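Local structure of lipase (6A0W) at residues V227-H235 with Q270-F278; D119-Y127 with K134-S142. The protein probably hydrolyses ester bonds of lipid substrates as a class 3 lipase of the alpha/beta-hydrolase clan, with an N-terminal segment that regulates substrate binding affinity. One frame throughout, in Å; residues are numbered along the deposited sequence.

Contact 1: residues V227-H235 with Q270-F278; sequences VHKRDIVPH and QCSNSIVPF. With SO4 (sulfate ion), chain C.
Ser272 turns its small side chain toward His235, whose ring edge carries CE1 to 3.2 Å from Ser272 OG; the hydroxyl's stronger partner is Glu249, so a short polar residue suits this buried spot. Next comes Asn273, whose OD1 sits 3.0 Å from His235 ND1, at the ring edge, with amide and imidazole planes 66° apart. Its ND2 is bonded to Thr268 O, which is consistent with OD1 being the atom turned to the histidine. A water lies between this oxygen and Pro234 O, 2.7 Å from Asn273 OD1. The opposing segment leaves the central sheet by strand 223-228 and reverses in a type II' turn from His228 to Asp231, the loop that follows this strand and that probably bears the acid of the catalytic triad in this lipase. Ile275 packs on that turn, its CD1 3.7 Å from Arg230 CA; CG1 stands between the backbone N and the carbonyl carbon (chi1 59°), which sends the branched chain to the turn. Val276 then lays CG2 over one face of His235, 3.8 Å from the ring centroid, a CH-pi contact. Last, Phe278 O lies near the guanidinium plane of Arg230 and takes a bond of 3.2 Å from NH1, which comes in the carbonyl plane, on a lone pair. Arg230 NH2 reaches Pro17 O, the chain, extended as far as NE, being long enough to reach two backbone carbonyls.

Contact 2: residues D119-Y127 with K134-S142; sequences DMVFTFTDY and KVHAGFLSS
Phe124 and Lys134 meet at about a right angle, the methylene CB of Lys134 approaching Phe124 CD1 to 3.6 Å; a long aliphatic chain with a charged end suits a place beside a ring that also stacks on Tyr243. Beyond it the lysine runs alongside Asp126, and the bend at its last torsion (chi4 24°) sets NZ 3.3 Å from Asp126 OD1, on the syn side but 33° out of the carboxylate plane, a fairly long salt bridge near the surface. Thr125 and Val135 lie on one face of the hairpin formed by strands 124-126 and 134-136, and are its hydrogen-bonded pair: Thr125 N donates to Val135 O at 2.9 Å and Val135 N returns the bond to Thr125 O. Tyr127 crosses Val135 obliquely, CD1 against CG1 at 3.8 Å, while its OH goes to Gln187. Leu140, in the helix that follows directly, brings CD2 to the Thr125 methyl group. His136 is the N-cap of this helix; with CG anti to its backbone N (chi1 180°), ND1 takes the N-H of Phe139 at 2.9 Å, in the ring plane. NE2 lies 2.8 Å from Val121 O, which comes obliquely to the ring, and 3.8 Å from Met120 CG. Met120, flexible and unbranched, continues past it to set CE at the edge of the Phe139 ring.

The two contacts follow one another along the chain, contact 2 first; their centres are 22 Å apart and their nearest atoms about 6 Å, without touching. Contact 1 includes Asp231, the probable acid of a Ser172-His284-Asp231 triad, whose OD2 is bonded to His284 and Tyr287; contact 2 approaches the triad only through Met120, which lies near, but does not touch, the probable nucleophile elbow at Ser172. The chain just after 227-235 bridges them, since Pro237 touches Met120 and the side chain of His136 touches Tyr243. Strand 8-9, probably part of the regulatory N-terminal segment, reaches contact 1 through Met8, which touches His235 and Val276. A sulfate, probably from the crystallisation solution, is bound by His228 NE2 and the backbone of Phe288 and Gly289.

Contact 1: residues V227-H235 with Q270-F278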
loop_
_atom_site.group_PDB
_atom_site.type_symbol
_atom_site.label_atom_id
_atom_site.label_comp_id
_atom_site.label_asym_id
_atom_site.label_seq_id
_atom_site.Cartn_x
_atom_site.Cartn_y
_atom_site.Cartn_z
ATOM N N VAL A 227 -6.533 2.291 5.852
ATOM C CA VAL A 227 -5.913 2.368 7.150
ATOM C C VAL A 227 -6.749 1.787 8.274
ATOM O O VAL A 227 -7.967 1.957 8.297
ATOM C CB VAL A 227 -5.206 3.697 7.461
ATOM C CG1 VAL A 227 -5.181 4.690 6.341
ATOM C CG2 VAL A 227 -5.366 4.241 8.847
ATOM N N HIS A 228 -6.115 0.878 9.008
ATOM C CA HIS A 228 -6.759 0.059 10.047
ATOM C C HIS A 228 -6.631 0.690 11.410
ATOM O O HIS A 228 -5.537 0.768 12.030
ATOM C CB HIS A 228 -6.206 -1.352 10.094
ATOM C CG HIS A 228 -6.830 -2.208 11.164
ATOM N ND1 HIS A 228 -6.117 -2.678 12.248
ATOM C CD2 HIS A 228 -8.081 -2.729 11.279
ATOM C CE1 HIS A 228 -6.888 -3.489 12.956
ATOM N NE2 HIS A 228 -8.096 -3.499 12.420
ATOM N N LYS A 229 -7.781 1.192 11.849
ATOM C CA LYS A 229 -7.915 1.820 13.149
ATOM C C LYS A 229 -6.748 2.730 13.497
ATOM O O LYS A 229 -6.611 3.800 12.894
ATOM C CB LYS A 229 -8.131 0.734 14.201
ATOM C CG LYS A 229 -9.394 -0.078 13.984
ATOM C CD LYS A 229 -9.623 -1.135 15.050
ATOM C CE LYS A 229 -10.663 -2.106 14.566
ATOM N NZ LYS A 229 -10.977 -3.125 15.574
ATOM N N ARG A 230 -5.942 2.343 14.494
ATOM C CA ARG A 230 -4.900 3.213 15.036
ATOM C C ARG A 230 -3.487 2.893 14.485
ATOM O O ARG A 230 -2.487 3.316 15.064
ATOM C CB ARG A 230 -4.836 3.084 16.572
ATOM C CG ARG A 230 -6.078 3.534 17.316
ATOM C CD ARG A 230 -5.985 3.210 18.806
ATOM N NE ARG A 230 -7.222 3.517 19.528
ATOM C CZ ARG A 230 -7.578 4.745 19.897
ATOM N NH1 ARG A 230 -6.838 5.792 19.574
ATOM N NH2 ARG A 230 -8.703 4.932 20.572
ATOM N N ASP A 231 -3.412 2.147 13.393
ATOM C CA ASP A 231 -2.121 1.780 12.755
ATOM C C ASP A 231 -1.209 2.975 12.653
ATOM O O ASP A 231 -1.569 4.006 12.069
ATOM C CB ASP A 231 -2.423 1.166 11.373
ATOM C CG ASP A 231 -1.182 0.783 10.595
ATOM O OD1 ASP A 231 -0.083 0.913 11.165
ATOM O OD2 ASP A 231 -1.339 0.269 9.449
ATOM N N ILE A 232 -0.039 2.880 13.286
ATOM C CA ILE A 232 0.939 3.978 13.245
ATOM C C ILE A 232 1.490 4.291 11.856
ATOM O O ILE A 232 1.885 5.423 11.563
ATOM C CB ILE A 232 2.104 3.720 14.198
ATOM C CG1 ILE A 232 2.933 4.972 14.387
ATOM C CG2 ILE A 232 2.952 2.529 13.778
ATOM C CD1 ILE A 232 3.888 4.831 15.539
ATOM N N VAL A 233 1.566 3.289 11.001
ATOM C CA VAL A 233 2.461 3.424 9.856
ATOM C C VAL A 233 2.029 4.537 8.861
ATOM O O VAL A 233 2.885 5.205 8.231
ATOM C CB VAL A 233 2.717 2.064 9.138
ATOM C CG1 VAL A 233 3.660 2.282 7.956
ATOM C CG2 VAL A 233 3.401 1.080 10.080
ATOM N N PRO A 234 0.708 4.718 8.680
ATOM C CA PRO A 234 0.300 5.788 7.773
ATOM C C PRO A 234 0.555 7.189 8.296
ATOM O O PRO A 234 0.214 8.181 7.625
ATOM C CB PRO A 234 -1.207 5.535 7.582
ATOM C CG PRO A 234 -1.318 4.035 7.710
ATOM C CD PRO A 234 -0.322 3.649 8.767
ATOM N N HIS A 235 1.056 7.258 9.516
ATOM C CA HIS A 235 1.359 8.519 10.147
ATOM C C HIS A 235 2.853 8.782 10.227
ATOM O O HIS A 235 3.260 9.700 10.937
ATOM C CB HIS A 235 0.734 8.566 11.557
ATOM C CG HIS A 235 -0.737 8.308 11.543
ATOM N ND1 HIS A 235 -1.625 9.217 11.005
ATOM C CD2 HIS A 235 -1.436 7.161 11.729
ATOM C CE1 HIS A 235 -2.835 8.672 10.982
ATOM N NE2 HIS A 235 -2.748 7.419 11.391
ATOM N N GLN A 270 -10.098 14.200 9.205
ATOM C CA GLN A 270 -11.328 13.535 9.587
ATOM C C GLN A 270 -11.271 12.022 9.632
ATOM O O GLN A 270 -12.160 11.422 10.210
ATOM C CB GLN A 270 -12.514 13.983 8.729
ATOM C CG GLN A 270 -12.711 15.507 8.663
ATOM C CD GLN A 270 -12.310 16.036 7.304
ATOM O OE1 GLN A 270 -12.695 15.462 6.275
ATOM N NE2 GLN A 270 -11.441 17.043 7.285
ATOM N N CYS A 271 -10.282 11.393 9.001
ATOM C CA CYS A 271 -10.188 9.939 9.071
ATOM C C CYS A 271 -9.130 9.564 10.115
ATOM O O CYS A 271 -9.101 10.171 11.209
ATOM C CB CYS A 271 -10.040 9.319 7.673
ATOM S SG CYS A 271 -11.589 9.217 6.702
ATOM N N SER A 272 -8.168 8.707 9.789
ATOM C CA SER A 272 -7.260 8.191 10.837
ATOM C C SER A 272 -6.372 9.243 11.509
ATOM O O SER A 272 -5.881 9.012 12.604
ATOM C CB SER A 272 -6.394 7.012 10.309
ATOM O OG SER A 272 -5.427 7.520 9.404
ATOM N N ASN A 273 -6.119 10.374 10.867
ATOM C CA ASN A 273 -5.340 11.427 11.521
ATOM C C ASN A 273 -6.037 11.955 12.771
ATOM O O ASN A 273 -5.383 12.553 13.622
ATOM C CB ASN A 273 -5.048 12.594 10.577
ATOM C CG ASN A 273 -4.060 12.212 9.498
ATOM O OD1 ASN A 273 -3.222 11.340 9.710
ATOM N ND2 ASN A 273 -4.144 12.864 8.348
ATOM N N SER A 274 -7.329 11.678 12.894
ATOM C CA SER A 274 -8.112 12.057 14.091
ATOM C C SER A 274 -7.755 11.254 15.338
ATOM O O SER A 274 -8.112 11.697 16.404
ATOM C CB SER A 274 -9.635 11.940 13.832
ATOM O OG SER A 274 -10.076 10.604 13.759
ATOM N N ILE A 275 -7.082 10.098 15.233
ATOM C CA ILE A 275 -6.652 9.362 16.432
ATOM C C ILE A 275 -5.182 9.602 16.881
ATOM O O ILE A 275 -4.745 9.104 17.919
ATOM C CB ILE A 275 -6.968 7.846 16.367
ATOM C CG1 ILE A 275 -6.316 7.134 15.164
ATOM C CG2 ILE A 275 -8.472 7.617 16.333
ATOM C CD1 ILE A 275 -4.838 6.889 15.325
ATOM N N VAL A 276 -4.452 10.431 16.160
ATOM C CA VAL A 276 -3.070 10.745 16.475
ATOM C C VAL A 276 -3.053 11.544 17.778
ATOM O O VAL A 276 -3.889 12.393 17.923
ATOM C CB VAL A 276 -2.491 11.564 15.314
ATOM C CG1 VAL A 276 -1.245 12.344 15.691
ATOM C CG2 VAL A 276 -2.193 10.657 14.124
ATOM N N PRO A 277 -2.214 11.223 18.765
ATOM C CA PRO A 277 -0.997 10.392 18.613
ATOM C C PRO A 277 -1.123 9.028 19.273
ATOM O O PRO A 277 -0.135 8.332 19.539
ATOM C CB PRO A 277 0.075 11.229 19.320
ATOM C CG PRO A 277 -0.695 11.929 20.417
ATOM C CD PRO A 277 -2.042 12.273 19.792
ATOM N N PHE A 278 -2.356 8.610 19.472
ATOM C CA PHE A 278 -2.622 7.348 20.114
ATOM C C PHE A 278 -2.689 6.269 19.053
ATOM O O PHE A 278 -3.765 5.768 18.717
ATOM C CB PHE A 278 -3.929 7.429 20.929
ATOM C CG PHE A 278 -3.911 8.502 21.984
ATOM C CD1 PHE A 278 -3.184 8.326 23.149
ATOM C CD2 PHE A 278 -4.581 9.693 21.797
ATOM C CE1 PHE A 278 -3.155 9.296 24.126
ATOM C CE2 PHE A 278 -4.538 10.677 22.761
ATOM C CZ PHE A 278 -3.830 10.478 23.927
HETATM S S SO4 C . -10.313 -5.720 11.345
HETATM O O1 SO4 C . -9.251 -6.722 11.310
HETATM O O2 SO4 C . -10.294 -5.079 12.676
HETATM O O3 SO4 C . -11.615 -6.369 11.114
HETATM O O4 SO4 C . -10.062 -4.727 10.272
HETATM O O HOH W 1 -2.070 10.012 7.716
#

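Contact 2: residues D119-Y127 with K134-S142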
loop_
_atom_site.group_PDB
_atom_site.type_symbol
_atom_site.label_atom_id
_atom_site.label_comp_id
_atom_site.label_asym_id
_atom_site.label_seq_id
_atom_site.Cartn_x
_atom_site.Cartn_y
_atom_site.Cartn_z
ATOM N N ASP A 119 13.560 2.667 13.255
ATOM C CA ASP A 119 14.853 3.064 12.672
ATOM C C ASP A 119 14.716 3.956 11.463
ATOM O O ASP A 119 15.710 4.241 10.796
ATOM C CB ASP A 119 15.651 1.819 12.260
ATOM C CG ASP A 119 16.071 0.972 13.463
ATOM O OD1 ASP A 119 15.855 1.454 14.599
ATOM O OD2 ASP A 119 16.478 -0.201 13.276
ATOM N N MET A 120 13.480 4.231 11.041
ATOM C CA MET A 120 13.261 4.778 9.698
ATOM C C MET A 120 13.997 6.117 9.675
ATOM O O MET A 120 13.881 6.855 10.630
ATOM C CB MET A 120 11.756 5.018 9.453
ATOM C CG MET A 120 11.435 5.545 8.065
ATOM S SD MET A 120 9.651 5.703 7.817
ATOM C CE MET A 120 9.221 3.975 7.652
ATOM N N VAL A 121 14.617 6.473 8.561
ATOM C CA VAL A 121 15.136 7.828 8.378
ATOM C C VAL A 121 14.346 8.568 7.285
ATOM O O VAL A 121 13.962 7.991 6.265
ATOM C CB VAL A 121 16.641 7.829 8.025
ATOM C CG1 VAL A 121 17.450 7.040 9.053
ATOM C CG2 VAL A 121 16.911 7.292 6.637
ATOM N N PHE A 122 14.247 9.873 7.444
ATOM C CA PHE A 122 13.273 10.680 6.708
ATOM C C PHE A 122 13.840 11.365 5.480
ATOM O O PHE A 122 13.094 11.941 4.698
ATOM C CB PHE A 122 12.644 11.729 7.631
ATOM C CG PHE A 122 12.037 11.156 8.871
ATOM C CD1 PHE A 122 11.531 9.860 8.886
ATOM C CD2 PHE A 122 12.020 11.891 10.031
ATOM C CE1 PHE A 122 10.997 9.323 10.037
ATOM C CE2 PHE A 122 11.503 11.360 11.189
ATOM C CZ PHE A 122 10.973 10.084 11.194
ATOM N N THR A 123 15.132 11.194 5.238
ATOM C CA THR A 123 15.809 11.860 4.137
ATOM C C THR A 123 15.127 11.631 2.781
ATOM O O THR A 123 14.863 10.502 2.382
ATOM C CB THR A 123 17.246 11.320 4.035
ATOM O OG1 THR A 123 17.815 11.321 5.331
ATOM C CG2 THR A 123 18.113 12.166 3.134
ATOM N N PHE A 124 14.991 12.717 2.034
ATOM C CA PHE A 124 14.478 12.717 0.680
ATOM C C PHE A 124 15.570 12.505 -0.338
ATOM O O PHE A 124 16.698 12.872 -0.099
ATOM C CB PHE A 124 13.869 14.091 0.394
ATOM C CG PHE A 124 12.536 14.306 1.032
ATOM C CD1 PHE A 124 11.466 13.493 0.696
ATOM C CD2 PHE A 124 12.321 15.376 1.887
ATOM C CE1 PHE A 124 10.206 13.745 1.217
ATOM C CE2 PHE A 124 11.072 15.616 2.424
ATOM C CZ PHE A 124 10.014 14.809 2.068
ATOM N N THR A 125 15.214 11.928 -1.472
ATOM C CA THR A 125 15.949 12.028 -2.715
ATOM C C THR A 125 15.004 12.736 -3.687
ATOM O O THR A 125 13.796 12.598 -3.550
ATOM C CB THR A 125 16.181 10.641 -3.340
ATOM O OG1 THR A 125 16.816 9.788 -2.401
ATOM C CG2 THR A 125 17.057 10.745 -4.592
ATOM N N ASP A 126 15.545 13.400 -4.712
ATOM C CA ASP A 126 14.734 13.973 -5.771
ATOM C C ASP A 126 14.010 12.895 -6.537
ATOM O O ASP A 126 14.588 11.863 -6.847
ATOM C CB ASP A 126 15.575 14.787 -6.758
ATOM C CG ASP A 126 16.006 16.117 -6.182
ATOM O OD1 ASP A 126 15.614 16.464 -5.041
ATOM O OD2 ASP A 126 16.743 16.839 -6.887
ATOM N N TYR A 127 12.748 13.170 -6.864
ATOM C CA TYR A 127 11.982 12.325 -7.734
ATOM C C TYR A 127 12.156 12.790 -9.170
ATOM O O TYR A 127 11.564 13.778 -9.629
ATOM C CB TYR A 127 10.517 12.322 -7.276
ATOM C CG TYR A 127 9.635 11.308 -7.984
ATOM C CD1 TYR A 127 9.871 9.920 -7.898
ATOM C CD2 TYR A 127 8.550 11.724 -8.728
ATOM C CE1 TYR A 127 9.081 9.009 -8.609
ATOM C CE2 TYR A 127 7.722 10.817 -9.388
ATOM C CZ TYR A 127 7.952 9.460 -9.308
ATOM O OH TYR A 127 7.110 8.598 -10.032
ATOM N N LYS A 134 9.876 15.092 -4.307
ATOM C CA LYS A 134 10.866 14.321 -3.558
ATOM C C LYS A 134 10.165 13.127 -2.904
ATOM O O LYS A 134 8.994 13.233 -2.509
ATOM C CB LYS A 134 11.499 15.193 -2.479
ATOM C CG LYS A 134 12.326 16.375 -2.969
ATOM C CD LYS A 134 12.682 17.238 -1.769
ATOM C CE LYS A 134 13.726 18.314 -2.042
ATOM N NZ LYS A 134 13.820 18.718 -3.471
ATOM N N VAL A 135 10.858 11.994 -2.880
ATOM C CA VAL A 135 10.400 10.778 -2.214
ATOM C C VAL A 135 11.457 10.235 -1.261
ATOM O O VAL A 135 12.648 10.583 -1.334
ATOM C CB VAL A 135 10.010 9.705 -3.233
ATOM C CG1 VAL A 135 8.995 10.295 -4.194
ATOM C CG2 VAL A 135 11.207 9.238 -4.014
ATOM N N HIS A 136 10.977 9.533 -0.254
ATOM C CA HIS A 136 11.824 8.918 0.763
ATOM C C HIS A 136 12.970 8.169 0.106
ATOM O O HIS A 136 12.738 7.402 -0.828
ATOM C CB HIS A 136 10.961 7.929 1.537
ATOM C CG HIS A 136 11.686 7.203 2.615
ATOM N ND1 HIS A 136 12.341 6.011 2.391
ATOM C CD2 HIS A 136 11.785 7.458 3.939
ATOM C CE1 HIS A 136 12.820 5.571 3.543
ATOM N NE2 HIS A 136 12.458 6.407 4.503
ATOM N N ALA A 137 14.208 8.468 0.502
ATOM C CA ALA A 137 15.375 7.950 -0.245
ATOM C C ALA A 137 15.463 6.424 -0.231
ATOM O O ALA A 137 15.743 5.771 -1.255
ATOM C CB ALA A 137 16.660 8.525 0.331
ATOM N N GLY A 138 15.161 5.864 0.929
ATOM C CA GLY A 138 15.084 4.411 1.090
ATOM C C GLY A 138 14.075 3.776 0.164
ATOM O O GLY A 138 14.397 2.835 -0.562
ATOM N N PHE A 139 12.832 4.268 0.171
ATOM C CA PHE A 139 11.840 3.596 -0.648
ATOM C C PHE A 139 12.280 3.622 -2.116
ATOM O O PHE A 139 12.053 2.682 -2.883
ATOM C CB PHE A 139 10.448 4.218 -0.470
ATOM C CG PHE A 139 9.946 4.286 0.964
ATOM C CD1 PHE A 139 10.397 3.438 1.951
ATOM C CD2 PHE A 139 8.951 5.186 1.297
ATOM C CE1 PHE A 139 9.976 3.590 3.265
ATOM C CE2 PHE A 139 8.492 5.330 2.593
ATOM C CZ PHE A 139 8.986 4.506 3.579
ATOM N N LEU A 140 12.757 4.774 -2.565
ATOM C CA LEU A 140 13.134 4.935 -3.961
ATOM C C LEU A 140 14.334 4.071 -4.367
ATOM O O LEU A 140 14.335 3.503 -5.461
ATOM C CB LEU A 140 13.424 6.415 -4.274
ATOM C CG LEU A 140 13.672 6.747 -5.751
ATOM C CD1 LEU A 140 12.430 6.549 -6.569
ATOM C CD2 LEU A 140 14.159 8.184 -5.923
ATOM N N SER A 141 15.329 3.910 -3.492
ATOM C CA SER A 141 16.420 2.941 -3.784
ATOM C C SER A 141 15.928 1.522 -3.940
ATOM O O SER A 141 16.300 0.833 -4.889
ATOM C CB SER A 141 17.499 2.926 -2.696
ATOM O OG SER A 141 17.087 3.690 -1.590
ATOM N N SER A 142 15.004 1.118 -3.074
ATOM C CA SER A 142 14.436 -0.217 -3.192
ATOM C C SER A 142 13.684 -0.370 -4.505
ATOM O O SER A 142 13.843 -1.375 -5.222
ATOM C CB SER A 142 13.529 -0.558 -1.992
ATOM O OG SER A 142 14.182 -0.357 -0.765
HETATM O O HOH W 2 14.416 4.604 6.296
HETATM O O HOH W 3 17.195 6.846 -3.472
#